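Local coordinates for protein bradyzoite pseudokinase 1 (Toxoplasma gondii, PDB 6M7Z) that adopts a divergent protein-kinase fold lacking the glycine-rich loop and is probably involved in membrane organisation of the Toxoplasma parasitophorous vacuole, at residues Ser19-Leu24 / Glu115-Phe120; Pro25-Ser30 / Leu121-His126; Ala151-Ala156 / Val239-Leu244; Arg168-Asn173 / Tyr235-Ala240. All coordinates share one frame; numbering follows the deposited sequence.

Interaction 1: residues Ser19-Leu24 / Glu115-Phe120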
loop_
_atom_site.group_PDB
_atom_site.type_symbol
_atom_site.label_atom_id
_atom_site.label_comp_id
_atom_site.label_asym_id
_atom_site.label_seq_id
_atom_site.Cartn_x
_atom_site.Cartn_y
_atom_site.Cartn_z
ATOM N N SER A 19 -25.651 4.063 3.460
ATOM C CA SER A 19 -26.122 2.722 3.807
ATOM C C SER A 19 -24.920 1.821 4.109
ATOM O O SER A 19 -24.918 1.109 5.110
ATOM C CB SER A 19 -26.992 2.131 2.723
ATOM O OG SER A 19 -28.362 2.460 2.949
ATOM N N TYR A 20 -23.886 1.888 3.260
ATOM C CA TYR A 20 -22.722 1.032 3.428
ATOM C C TYR A 20 -21.991 1.355 4.733
ATOM O O TYR A 20 -21.502 0.457 5.407
ATOM C CB TYR A 20 -21.748 1.116 2.259
ATOM C CG TYR A 20 -20.799 -0.056 2.255
ATOM C CD1 TYR A 20 -21.161 -1.268 1.687
ATOM C CD2 TYR A 20 -19.554 0.036 2.860
ATOM C CE1 TYR A 20 -20.298 -2.351 1.691
ATOM C CE2 TYR A 20 -18.670 -1.026 2.845
ATOM C CZ TYR A 20 -19.049 -2.231 2.271
ATOM O OH TYR A 20 -18.205 -3.310 2.255
ATOM N N LEU A 21 -21.920 2.641 5.081
ATOM C CA LEU A 21 -21.312 3.061 6.329
ATOM C C LEU A 21 -22.006 2.373 7.512
ATOM O O LEU A 21 -21.334 1.844 8.398
ATOM C CB LEU A 21 -21.383 4.590 6.426
ATOM C CG LEU A 21 -20.999 5.187 7.774
ATOM C CD1 LEU A 21 -19.542 4.929 8.083
ATOM C CD2 LEU A 21 -21.295 6.673 7.777
ATOM N N LYS A 22 -23.340 2.338 7.477
ATOM C CA LYS A 22 -24.154 1.745 8.552
ATOM C C LYS A 22 -23.951 0.223 8.637
ATOM O O LYS A 22 -24.034 -0.339 9.702
ATOM C CB LYS A 22 -25.622 2.135 8.370
ATOM C CG LYS A 22 -25.913 3.575 8.780
ATOM C CD LYS A 22 -27.330 4.054 8.562
ATOM C CE LYS A 22 -27.686 5.205 9.485
ATOM N NZ LYS A 22 -28.616 6.176 8.859
ATOM N N GLU A 23 -23.649 -0.421 7.510
ATOM C CA GLU A 23 -23.422 -1.873 7.438
ATOM C C GLU A 23 -22.089 -2.296 8.078
ATOM O O GLU A 23 -21.903 -3.471 8.325
ATOM C CB GLU A 23 -23.468 -2.353 5.982
ATOM C CG GLU A 23 -24.901 -2.523 5.474
ATOM C CD GLU A 23 -25.103 -3.254 4.162
ATOM O OE1 GLU A 23 -24.196 -3.227 3.313
ATOM O OE2 GLU A 23 -26.180 -3.842 4.000
ATOM N N LEU A 24 -21.136 -1.377 8.278
ATOM C CA LEU A 24 -19.831 -1.737 8.876
ATOM C C LEU A 24 -20.030 -2.128 10.332
ATOM O O LEU A 24 -20.764 -1.462 11.049
ATOM C CB LEU A 24 -18.855 -0.563 8.818
ATOM C CG LEU A 24 -18.253 -0.251 7.456
ATOM C CD1 LEU A 24 -17.360 0.977 7.555
ATOM C CD2 LEU A 24 -17.523 -1.469 6.891
ATOM N N GLU A 115 -12.247 -4.015 9.117
ATOM C CA GLU A 115 -12.778 -2.657 8.961
ATOM C C GLU A 115 -13.932 -2.477 9.949
ATOM O O GLU A 115 -14.783 -3.329 10.052
ATOM C CB GLU A 115 -13.253 -2.413 7.526
ATOM C CG GLU A 115 -12.308 -2.954 6.460
ATOM C CD GLU A 115 -12.318 -4.468 6.241
ATOM O OE1 GLU A 115 -13.362 -5.119 6.524
ATOM O OE2 GLU A 115 -11.299 -5.003 5.774
ATOM N N TYR A 116 -13.945 -1.347 10.664
ATOM C CA TYR A 116 -14.941 -1.082 11.696
ATOM C C TYR A 116 -15.382 0.384 11.649
ATOM O O TYR A 116 -14.749 1.215 11.041
ATOM C CB TYR A 116 -14.402 -1.452 13.079
ATOM C CG TYR A 116 -13.978 -2.891 13.190
ATOM C CD1 TYR A 116 -12.712 -3.286 12.790
ATOM C CD2 TYR A 116 -14.863 -3.871 13.630
ATOM C CE1 TYR A 116 -12.312 -4.609 12.854
ATOM C CE2 TYR A 116 -14.466 -5.197 13.739
ATOM C CZ TYR A 116 -13.188 -5.570 13.343
ATOM O OH TYR A 116 -12.801 -6.880 13.435
ATOM N N ARG A 117 -16.509 0.654 12.302
ATOM C CA ARG A 117 -17.081 1.962 12.477
ATOM C C ARG A 117 -17.276 2.170 13.979
ATOM O O ARG A 117 -17.760 1.294 14.659
ATOM C CB ARG A 117 -18.407 2.051 11.721
ATOM C CG ARG A 117 -19.301 3.196 12.160
ATOM C CD ARG A 117 -20.580 3.345 11.368
ATOM N NE ARG A 117 -21.361 2.127 11.482
ATOM C CZ ARG A 117 -22.094 1.796 12.539
ATOM N NH1 ARG A 117 -22.119 2.575 13.604
ATOM N NH2 ARG A 117 -22.806 0.686 12.531
ATOM N N GLY A 118 -16.831 3.318 14.493
ATOM C CA GLY A 118 -17.212 3.799 15.805
ATOM C C GLY A 118 -18.300 4.836 15.677
ATOM O O GLY A 118 -18.930 4.921 14.648
ATOM N N ALA A 119 -18.484 5.651 16.714
ATOM C CA ALA A 119 -19.479 6.742 16.675
ATOM C C ALA A 119 -19.091 7.817 15.643
ATOM O O ALA A 119 -19.951 8.299 14.948
ATOM C CB ALA A 119 -19.643 7.330 18.052
ATOM N N PHE A 120 -17.812 8.202 15.564
ATOM C CA PHE A 120 -17.388 9.335 14.679
ATOM C C PHE A 120 -16.200 8.988 13.761
ATOM O O PHE A 120 -15.792 9.849 12.985
ATOM C CB PHE A 120 -17.016 10.563 15.515
ATOM C CG PHE A 120 -17.839 10.729 16.765
ATOM C CD1 PHE A 120 -19.162 11.162 16.696
ATOM C CD2 PHE A 120 -17.297 10.431 18.007
ATOM C CE1 PHE A 120 -19.923 11.316 17.848
ATOM C CE2 PHE A 120 -18.060 10.581 19.160
ATOM C CZ PHE A 120 -19.367 11.031 19.080
#
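Arg117 reaches from a strand to three carbonyl oxygens at and just beyond the C-terminal end of helix 14-23, and this is where the packing is tight. Its aliphatic part lies against leucines: Arg117 CB is 3.9 Å from Leu24 CB, and Arg117 CD is 3.8 Å from Leu21 CD1, the Leu21 and Arg117 side chains crossing at about a right angle. The chain then bends at chi3 (60°), which swings NE toward the helix end. Arg117 NE approaches Leu21 O at 3.1 Å, near the guanidinium plane, although the bond is weak. The least bent of the three bonds runs from Arg117 NH2 to Lys22 O (3.2 Å, 141° at the hydrogen), with the oxygen 28° out of the guanidinium plane. A second, weak bond joins Arg117 NH2 to Leu24 O at 3.3 Å. The partners belong to the N-terminal lobe of a kinase fold: strand 114-117, an outermost strand of its four-stranded antiparallel sheet, corresponds to beta4 of canonical kinases, and helix 14-23 lies beside it as an N-terminal addition. A positive group among carbonyls where a helix ends is probably favoured by the helix dipole. Deeper in, Leu24 CD2 stands 4.4 Å from Glu115 CB, while the Glu115 carboxylate turns to Ser112 OG and Arg99. The solvent side is much looser. Asp26 offers the guanidinium only a long, weak ion pair, and Lys22 contributes its carbonyl, its CB pointing away from the strand and its exposed side chain making no contact there.

Interaction 2: residues Pro25-Ser30 / Leu121-His126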
loop_
_atom_site.group_PDB
_atom_site.type_symbol
_atom_site.label_atom_id
_atom_site.label_comp_id
_atom_site.label_asym_id
_atom_site.label_seq_id
_atom_site.Cartn_x
_atom_site.Cartn_y
_atom_site.Cartn_z
ATOM N N PRO A 25 -19.344 -3.185 10.820
ATOM C CA PRO A 25 -19.482 -3.609 12.213
ATOM C C PRO A 25 -18.893 -2.620 13.226
ATOM O O PRO A 25 -17.943 -1.905 12.911
ATOM C CB PRO A 25 -18.730 -4.947 12.258
ATOM C CG PRO A 25 -17.736 -4.859 11.123
ATOM C CD PRO A 25 -18.423 -4.035 10.054
ATOM N N ASP A 26 -19.480 -2.600 14.429
ATOM C CA ASP A 26 -19.058 -1.742 15.513
ATOM C C ASP A 26 -17.712 -2.213 16.070
ATOM O O ASP A 26 -17.360 -3.381 16.005
ATOM C CB ASP A 26 -20.065 -1.728 16.661
ATOM C CG ASP A 26 -21.327 -0.927 16.391
ATOM O OD1 ASP A 26 -21.408 -0.233 15.362
ATOM O OD2 ASP A 26 -22.221 -0.971 17.249
ATOM N N ILE A 27 -16.989 -1.252 16.645
ATOM C CA ILE A 27 -15.872 -1.471 17.512
ATOM C C ILE A 27 -16.186 -0.706 18.801
ATOM O O ILE A 27 -16.865 0.340 18.748
ATOM C CB ILE A 27 -14.566 -1.001 16.843
ATOM C CG1 ILE A 27 -13.335 -1.265 17.713
ATOM C CG2 ILE A 27 -14.633 0.468 16.449
ATOM C CD1 ILE A 27 -12.018 -1.008 16.965
ATOM N N ASP A 28 -15.712 -1.236 19.934
ATOM C CA ASP A 28 -15.945 -0.641 21.246
ATOM C C ASP A 28 -14.774 0.290 21.569
ATOM O O ASP A 28 -13.653 -0.191 21.833
ATOM C CB ASP A 28 -16.138 -1.713 22.324
ATOM C CG ASP A 28 -16.663 -1.194 23.655
ATOM O OD1 ASP A 28 -16.758 0.053 23.829
ATOM O OD2 ASP A 28 -16.972 -2.045 24.511
ATOM N N GLU A 29 -15.067 1.603 21.538
ATOM C CA GLU A 29 -14.065 2.676 21.581
ATOM C C GLU A 29 -13.642 2.978 23.025
ATOM O O GLU A 29 -12.541 3.534 23.233
ATOM C CB GLU A 29 -14.593 3.915 20.858
ATOM C CG GLU A 29 -14.642 3.726 19.352
ATOM C CD GLU A 29 -15.275 4.878 18.578
ATOM O OE1 GLU A 29 -16.425 5.268 18.896
ATOM O OE2 GLU A 29 -14.623 5.386 17.657
ATOM N N SER A 30 -14.486 2.608 24.002
ATOM C CA SER A 30 -14.157 2.775 25.442
ATOM C C SER A 30 -13.127 1.733 25.909
ATOM O O SER A 30 -12.524 1.897 26.952
ATOM C CB SER A 30 -15.395 2.730 26.302
ATOM O OG SER A 30 -16.166 1.579 26.005
ATOM N N LEU A 121 -15.663 7.761 13.849
ATOM C CA LEU A 121 -14.503 7.346 13.076
ATOM C C LEU A 121 -14.792 6.037 12.347
ATOM O O LEU A 121 -15.506 5.206 12.867
ATOM C CB LEU A 121 -13.316 7.135 14.023
ATOM C CG LEU A 121 -12.881 8.350 14.838
ATOM C CD1 LEU A 121 -11.845 7.956 15.871
ATOM C CD2 LEU A 121 -12.350 9.464 13.933
ATOM N N THR A 122 -14.186 5.849 11.167
ATOM C CA THR A 122 -14.013 4.513 10.595
ATOM C C THR A 122 -12.566 4.055 10.820
ATOM O O THR A 122 -11.660 4.906 10.936
ATOM C CB THR A 122 -14.352 4.492 9.101
ATOM O OG1 THR A 122 -13.444 5.362 8.402
ATOM C CG2 THR A 122 -15.782 4.911 8.830
ATOM N N TYR A 123 -12.365 2.731 10.883
ATOM C CA TYR A 123 -11.085 2.121 11.179
ATOM C C TYR A 123 -10.763 1.037 10.135
ATOM O O TYR A 123 -11.641 0.276 9.735
ATOM C CB TYR A 123 -11.079 1.436 12.544
ATOM C CG TYR A 123 -11.374 2.296 13.742
ATOM C CD1 TYR A 123 -12.658 2.735 14.013
ATOM C CD2 TYR A 123 -10.389 2.595 14.653
ATOM C CE1 TYR A 123 -12.944 3.503 15.127
ATOM C CE2 TYR A 123 -10.651 3.368 15.776
ATOM C CZ TYR A 123 -11.938 3.803 16.026
ATOM O OH TYR A 123 -12.208 4.560 17.131
ATOM N N ILE A 124 -9.503 0.976 9.700
ATOM C CA ILE A 124 -8.952 -0.144 8.986
ATOM C C ILE A 124 -7.686 -0.576 9.724
ATOM O O ILE A 124 -6.797 0.235 9.940
ATOM C CB ILE A 124 -8.604 0.190 7.520
ATOM C CG1 ILE A 124 -9.808 0.689 6.737
ATOM C CG2 ILE A 124 -7.953 -1.018 6.830
ATOM C CD1 ILE A 124 -9.491 0.959 5.282
ATOM N N PHE A 125 -7.608 -1.855 10.075
ATOM C CA PHE A 125 -6.440 -2.390 10.721
ATOM C C PHE A 125 -5.548 -3.046 9.654
ATOM O O PHE A 125 -6.026 -3.653 8.691
ATOM C CB PHE A 125 -6.866 -3.308 11.865
ATOM C CG PHE A 125 -7.472 -2.572 13.038
ATOM C CD1 PHE A 125 -8.822 -2.267 13.070
ATOM C CD2 PHE A 125 -6.678 -2.143 14.094
ATOM C CE1 PHE A 125 -9.365 -1.549 14.129
ATOM C CE2 PHE A 125 -7.222 -1.421 15.147
ATOM C CZ PHE A 125 -8.571 -1.131 15.172
ATOM N N HIS A 126 -4.237 -2.864 9.818
ATOM C CA HIS A 126 -3.213 -3.446 8.974
ATOM C C HIS A 126 -2.165 -4.107 9.854
ATOM O O HIS A 126 -1.998 -3.723 11.004
ATOM C CB HIS A 126 -2.521 -2.381 8.110
ATOM C CG HIS A 126 -3.412 -1.720 7.124
ATOM N ND1 HIS A 126 -3.996 -2.410 6.095
ATOM C CD2 HIS A 126 -3.799 -0.434 7.005
ATOM C CE1 HIS A 126 -4.729 -1.571 5.378
ATOM N NE2 HIS A 126 -4.638 -0.353 5.930
#
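Tyr123 and Glu29 meet through a short hydrogen bond that ties the loop after helix 14-23 to strand 121-127, the beta5 counterpart in the antiparallel sheet of the kinase N-terminal lobe. From CB, which is directed at the loop, the tyrosine carries its ring past Ile27, the two side chains crossing at about a right angle. Ile27 CG2 approaches the ring obliquely, 3.9 Å from Tyr123 CD1 and 3.7 Å from Tyr123 CE1. Farther out, Tyr123 CZ is 3.5 Å from Glu29 OE2. At the tip, Tyr123 OH donates to Glu29 OE2 at 2.6 Å. The acceptor lies in the plane of the ring, at its edge, and uses its anti lone pair, with the carboxylate turned 73° from the ring. The extended Glu29 chain (chi2 175°) carries CD out toward the tyrosine hydroxyl. Its other oxygen, OE1, accepts a bond from Ala119 N, which helps fix the rotation of the carboxylate. Glu29 and Leu121 both also pack on Leu35 of helix 33-39. Two residues further along the strand, Phe125 is met by Ile27 tip to tip, with Ile27 CD1 at the ring edge and 3.9 Å from Phe125 CZ.

Interaction 3: residues Ala151-Ala156 / Val239-Leu244. With EDO (1,2-ethanediol), chain G.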
loop_
_atom_site.group_PDB
_atom_site.type_symbol
_atom_site.label_atom_id
_atom_site.label_comp_id
_atom_site.label_asym_id
_atom_site.label_seq_id
_atom_site.Cartn_x
_atom_site.Cartn_y
_atom_site.Cartn_z
ATOM N N ALA A 151 11.227 -4.998 -9.517
ATOM C CA ALA A 151 10.370 -6.024 -10.110
ATOM C C ALA A 151 9.143 -6.255 -9.203
ATOM O O ALA A 151 8.031 -6.397 -9.697
ATOM C CB ALA A 151 11.157 -7.294 -10.331
ATOM N N ASN A 152 9.384 -6.291 -7.884
ATOM C CA ASN A 152 8.347 -6.413 -6.837
ATOM C C ASN A 152 7.326 -5.266 -7.007
ATOM O O ASN A 152 6.108 -5.477 -6.963
ATOM C CB ASN A 152 9.024 -6.483 -5.459
ATOM C CG ASN A 152 8.132 -6.952 -4.318
ATOM O OD1 ASN A 152 6.948 -6.621 -4.259
ATOM N ND2 ASN A 152 8.701 -7.699 -3.377
ATOM N N MET A 153 7.835 -4.054 -7.279
ATOM C CA MET A 153 7.004 -2.870 -7.379
ATOM C C MET A 153 6.135 -2.914 -8.644
ATOM O O MET A 153 4.916 -2.648 -8.562
ATOM C CB MET A 153 7.849 -1.593 -7.358
ATOM C CG MET A 153 8.315 -1.196 -5.958
ATOM S SD MET A 153 9.788 -0.143 -5.920
ATOM C CE MET A 153 9.106 1.383 -6.561
ATOM N N VAL A 154 6.739 -3.258 -9.790
ATOM C CA VAL A 154 6.009 -3.402 -11.067
ATOM C C VAL A 154 4.930 -4.485 -10.923
ATOM O O VAL A 154 3.806 -4.309 -11.368
ATOM C CB VAL A 154 6.948 -3.740 -12.245
ATOM C CG1 VAL A 154 6.183 -3.981 -13.532
ATOM C CG2 VAL A 154 7.990 -2.680 -12.495
ATOM N N ALA A 155 5.298 -5.617 -10.323
ATOM C CA ALA A 155 4.396 -6.754 -10.184
ATOM C C ALA A 155 3.184 -6.347 -9.343
ATOM O O ALA A 155 2.065 -6.746 -9.636
ATOM C CB ALA A 155 5.112 -7.932 -9.560
ATOM N N ALA A 156 3.441 -5.575 -8.283
ATOM C CA ALA A 156 2.400 -5.170 -7.346
ATOM C C ALA A 156 1.370 -4.301 -8.084
ATOM O O ALA A 156 0.152 -4.520 -7.959
ATOM C CB ALA A 156 3.011 -4.459 -6.176
ATOM N N VAL A 239 8.656 7.867 -11.792
ATOM C CA VAL A 239 9.131 8.901 -10.883
ATOM C C VAL A 239 9.632 8.253 -9.590
ATOM O O VAL A 239 10.629 8.687 -9.028
ATOM C CB VAL A 239 8.044 9.967 -10.615
ATOM C CG1 VAL A 239 8.392 10.865 -9.433
ATOM C CG2 VAL A 239 7.763 10.782 -11.854
ATOM N N ALA A 240 8.940 7.215 -9.122
ATOM C CA ALA A 240 9.358 6.521 -7.907
ATOM C C ALA A 240 10.710 5.821 -8.123
ATOM O O ALA A 240 11.545 5.776 -7.220
ATOM C CB ALA A 240 8.275 5.564 -7.462
ATOM N N PHE A 241 10.910 5.261 -9.313
ATOM C CA PHE A 241 12.165 4.603 -9.653
ATOM C C PHE A 241 13.298 5.628 -9.707
ATOM O O PHE A 241 14.403 5.369 -9.212
ATOM C CB PHE A 241 12.053 3.846 -10.975
ATOM C CG PHE A 241 11.287 2.547 -10.910
ATOM C CD1 PHE A 241 11.066 1.891 -9.718
ATOM C CD2 PHE A 241 10.816 1.960 -12.076
ATOM C CE1 PHE A 241 10.323 0.730 -9.682
ATOM C CE2 PHE A 241 10.095 0.777 -12.040
ATOM C CZ PHE A 241 9.860 0.166 -10.842
ATOM N N ARG A 242 13.007 6.797 -10.280
ATOM C CA ARG A 242 13.971 7.879 -10.324
ATOM C C ARG A 242 14.356 8.267 -8.888
ATOM O O ARG A 242 15.536 8.467 -8.594
ATOM C CB ARG A 242 13.408 9.059 -11.118
ATOM C CG ARG A 242 14.350 10.244 -11.222
ATOM C CD ARG A 242 15.765 9.941 -11.707
ATOM N NE ARG A 242 15.807 9.315 -13.025
ATOM C CZ ARG A 242 15.570 9.951 -14.180
ATOM N NH1 ARG A 242 15.259 11.236 -14.184
ATOM N NH2 ARG A 242 15.613 9.278 -15.318
ATOM N N ASN A 243 13.353 8.356 -8.006
ATOM C CA ASN A 243 13.528 8.690 -6.604
ATOM C C ASN A 243 14.461 7.660 -5.969
ATOM O O ASN A 243 15.386 8.013 -5.227
ATOM C CB ASN A 243 12.165 8.819 -5.917
ATOM C CG ASN A 243 12.183 9.383 -4.514
ATOM O OD1 ASN A 243 13.232 9.672 -3.950
ATOM N ND2 ASN A 243 11.014 9.484 -3.917
ATOM N N LEU A 244 14.220 6.383 -6.291
ATOM C CA LEU A 244 14.981 5.261 -5.762
ATOM C C LEU A 244 16.462 5.386 -6.175
ATOM O O LEU A 244 17.367 5.288 -5.328
ATOM C CB LEU A 244 14.316 3.993 -6.296
ATOM C CG LEU A 244 14.823 2.628 -5.848
ATOM C CD1 LEU A 244 15.095 2.590 -4.374
ATOM C CD2 LEU A 244 13.777 1.584 -6.206
HETATM C C1 EDO G . 11.574 9.281 -0.199
HETATM O O1 EDO G . 10.199 9.016 -0.489
HETATM C C2 EDO G . 11.933 10.641 -0.772
HETATM O O2 EDO G . 13.331 10.679 -1.064
#
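Met153 and Phe241 slide past each other in opposite directions, bringing the methionine methyl obliquely against one side atom of the phenylalanine ring: Met153 CE is 3.4 Å from Phe241 CE1. The sulfur makes a Met-aromatic contact at the ring edge, with Met153 SD 5.2 Å from the ring centroid and 86° off the ring normal. A bend at chi3 (71°) sets the methyl where it also touches Ala240 CB, at 4.4 Å. Val154 comes to the edge as well, its CG2 3.8 Å from Phe241 CZ, the two side chains crossing at about a right angle. Leu244 CD2 adds a looser contact with the sulfur. These residues sit on helices 146-161 and 230-248, which match alphaE and alphaF in the C-terminal lobe of kinases and here run nearly antiparallel (164°), their local axes 11.9 Å apart. Around them, Leu269, Ser273 and Met276 of helix 263-276 pack on Phe241, while helix 287-291 backs Val154. Asn243 faces elsewhere, its OD1 taking a hydrogen bond from O2 of a 1,2-ethanediol probably left from crystallisation. No hydrogen bond joins the segments, so the buried interface relies on apolar contact, and the weakly positive ring edge probably suits the sulfur.

Interaction 4: residues Arg168-Asn173 / Tyr235-Ala240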
loop_
_atom_site.group_PDB
_atom_site.type_symbol
_atom_site.label_atom_id
_atom_site.label_comp_id
_atom_site.label_asym_id
_atom_site.label_seq_id
_atom_site.Cartn_x
_atom_site.Cartn_y
_atom_site.Cartn_z
ATOM N N ARG A 168 -3.319 5.694 -8.893
ATOM C CA ARG A 168 -3.489 7.155 -9.094
ATOM C C ARG A 168 -2.597 8.004 -8.179
ATOM O O ARG A 168 -2.548 9.178 -8.417
ATOM C CB ARG A 168 -4.954 7.592 -8.974
ATOM C CG ARG A 168 -5.886 6.907 -9.971
ATOM C CD ARG A 168 -7.205 7.644 -10.168
ATOM N NE ARG A 168 -7.965 7.703 -8.917
ATOM C CZ ARG A 168 -8.703 8.742 -8.515
ATOM N NH1 ARG A 168 -9.037 9.699 -9.378
ATOM N NH2 ARG A 168 -9.043 8.830 -7.241
ATOM N N SER A 169 -1.870 7.448 -7.196
ATOM C CA SER A 169 -0.994 8.275 -6.335
ATOM C C SER A 169 0.302 7.537 -5.944
ATOM O O SER A 169 0.773 7.647 -4.819
ATOM C CB SER A 169 -1.760 8.749 -5.118
ATOM O OG SER A 169 -2.176 7.671 -4.279
ATOM N N ILE A 170 0.903 6.819 -6.894
ATOM C CA ILE A 170 2.072 6.021 -6.593
ATOM C C ILE A 170 3.269 6.922 -6.273
ATOM O O ILE A 170 3.565 7.877 -6.987
ATOM C CB ILE A 170 2.402 5.051 -7.740
ATOM C CG1 ILE A 170 1.379 3.915 -7.804
ATOM C CG2 ILE A 170 3.822 4.501 -7.616
ATOM C CD1 ILE A 170 1.242 3.359 -9.217
ATOM N N GLU A 171 3.954 6.555 -5.183
ATOM C CA GLU A 171 5.259 7.058 -4.802
ATOM C C GLU A 171 5.994 5.937 -4.059
ATOM O O GLU A 171 5.405 4.926 -3.733
ATOM C CB GLU A 171 5.131 8.355 -4.003
ATOM C CG GLU A 171 4.336 8.241 -2.716
ATOM C CD GLU A 171 4.193 9.507 -1.878
ATOM O OE1 GLU A 171 5.153 9.834 -1.181
ATOM O OE2 GLU A 171 3.123 10.171 -1.933
ATOM N N LEU A 172 7.283 6.122 -3.778
ATOM C CA LEU A 172 8.026 5.120 -3.047
ATOM C C LEU A 172 7.318 4.733 -1.756
ATOM O O LEU A 172 7.301 3.558 -1.398
ATOM C CB LEU A 172 9.437 5.618 -2.744
ATOM C CG LEU A 172 10.447 5.353 -3.853
ATOM C CD1 LEU A 172 11.800 5.865 -3.422
ATOM C CD2 LEU A 172 10.529 3.876 -4.187
ATOM N N ASN A 173 6.749 5.711 -1.055
ATOM C CA ASN A 173 6.120 5.455 0.270
ATOM C C ASN A 173 4.735 4.803 0.116
ATOM O O ASN A 173 4.113 4.483 1.126
ATOM C CB ASN A 173 6.073 6.716 1.134
ATOM C CG ASN A 173 7.402 7.044 1.794
ATOM O OD1 ASN A 173 8.308 6.207 1.902
ATOM N ND2 ASN A 173 7.530 8.279 2.246
ATOM N N TYR A 235 3.908 6.462 -15.429
ATOM C CA TYR A 235 4.650 7.699 -15.188
ATOM C C TYR A 235 5.034 7.790 -13.697
ATOM O O TYR A 235 6.208 7.962 -13.364
ATOM C CB TYR A 235 3.843 8.924 -15.648
ATOM C CG TYR A 235 4.557 10.228 -15.387
ATOM C CD1 TYR A 235 5.430 10.769 -16.317
ATOM C CD2 TYR A 235 4.398 10.899 -14.182
ATOM C CE1 TYR A 235 6.106 11.954 -16.069
ATOM C CE2 TYR A 235 5.077 12.072 -13.917
ATOM C CZ TYR A 235 5.946 12.596 -14.854
ATOM O OH TYR A 235 6.622 13.744 -14.561
ATOM N N SER A 236 4.041 7.651 -12.813
ATOM C CA SER A 236 4.231 7.804 -11.354
ATOM C C SER A 236 5.240 6.782 -10.828
ATOM O O SER A 236 6.041 7.096 -9.970
ATOM C CB SER A 236 2.922 7.666 -10.600
ATOM O OG SER A 236 2.021 8.698 -10.960
ATOM N N LEU A 237 5.163 5.546 -11.321
ATOM C CA LEU A 237 6.058 4.499 -10.870
ATOM C C LEU A 237 7.473 4.800 -11.386
ATOM O O LEU A 237 8.475 4.503 -10.717
ATOM C CB LEU A 237 5.560 3.142 -11.362
ATOM C CG LEU A 237 6.434 1.964 -10.941
ATOM C CD1 LEU A 237 6.432 1.811 -9.427
ATOM C CD2 LEU A 237 5.967 0.686 -11.601
ATOM N N GLY A 238 7.549 5.384 -12.586
ATOM C CA GLY A 238 8.797 5.865 -13.154
ATOM C C GLY A 238 9.453 6.899 -12.259
ATOM O O GLY A 238 10.645 6.793 -11.965
ATOM N N VAL A 239 8.656 7.867 -11.792
ATOM C CA VAL A 239 9.131 8.901 -10.883
ATOM C C VAL A 239 9.632 8.253 -9.590
ATOM O O VAL A 239 10.629 8.687 -9.028
ATOM C CB VAL A 239 8.044 9.967 -10.615
ATOM C CG1 VAL A 239 8.392 10.865 -9.433
ATOM C CG2 VAL A 239 7.763 10.782 -11.854
ATOM N N ALA A 240 8.940 7.215 -9.122
ATOM C CA ALA A 240 9.358 6.521 -7.907
ATOM C C ALA A 240 10.710 5.821 -8.123
ATOM O O ALA A 240 11.545 5.776 -7.220
ATOM C CB ALA A 240 8.275 5.564 -7.462
HETATM O O HOH W 1 5.662 8.991 -7.948
HETATM O O HOH W 2 -0.065 6.967 -10.047
#
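Ser236 is the first residue of segment 235-240 to meet the loop, its CB lying 3.9 Å from Ile170 CB. Two waters bridge the backbone of Ile170 to this serine. One donates to Ile170 O at 2.6 Å and to Ser236 O at 2.8 Å, the latter a carbonyl that also accepts the helical bond from Ala240 N. The other water is 2.9 Å from Ser236 OG and takes a weak bond from Ile170 N at 3.3 Å; Ser236 OG has a further partner in Ser232 O, one turn earlier. Next comes Leu237, where the contact turns apolar. Ile170 has CG2 anti to the backbone N, which lays that methyl 3.9 Å from Leu237 CA and also near Leu237 CD1. Behind both side chains stands Leu157 of helix 146-161. A turn later, Ala240 faces the loop with its methyl, CB being 3.9 Å from Leu172 N, while its carbonyl is approached by the leucine side chain, Ala240 O to Leu172 CG measuring 3.6 Å. Segment 168-173 occupies the place of the kinase catalytic loop, with Ser169 where active kinases carry the HRD aspartate, and helix 230-248 is the alphaF counterpart; as in canonical kinases, an aspartate of that helix, Asp233, accepts a bond from the loop backbone at Arg168 N. Within the two segments no direct hydrogen bond crosses, so the polar backbone of Ile170 is linked to the helix through water, whereas the side chains of Ile170 and Leu172 rest on it by van der Waals contact.

How the interactions relate
The four contacts form two pairs, one in each lobe of the kinase fold and on opposite sides of the chain's centre. Interactions 1 and 2 have centres 8 Å apart and alternate along the chain: the N-terminal helix and its following loop pack successively on the neighbouring strands 114-117 and 121-127, and Arg117 N to Pro25 O (3.0 Å) probably adds a backbone hydrogen bond between them. Interactions 3 and 4 come later in sequence, have centres 7 Å apart and share helix 230-248, with Leu172 CD2 touching Met153 CE at 3.7 Å. Helix 230-248 thus connects helix 146-161 with the catalytic-loop counterpart. The centres of interactions 1 and 2 lie 30 to 34 Å from those of interactions 3 and 4.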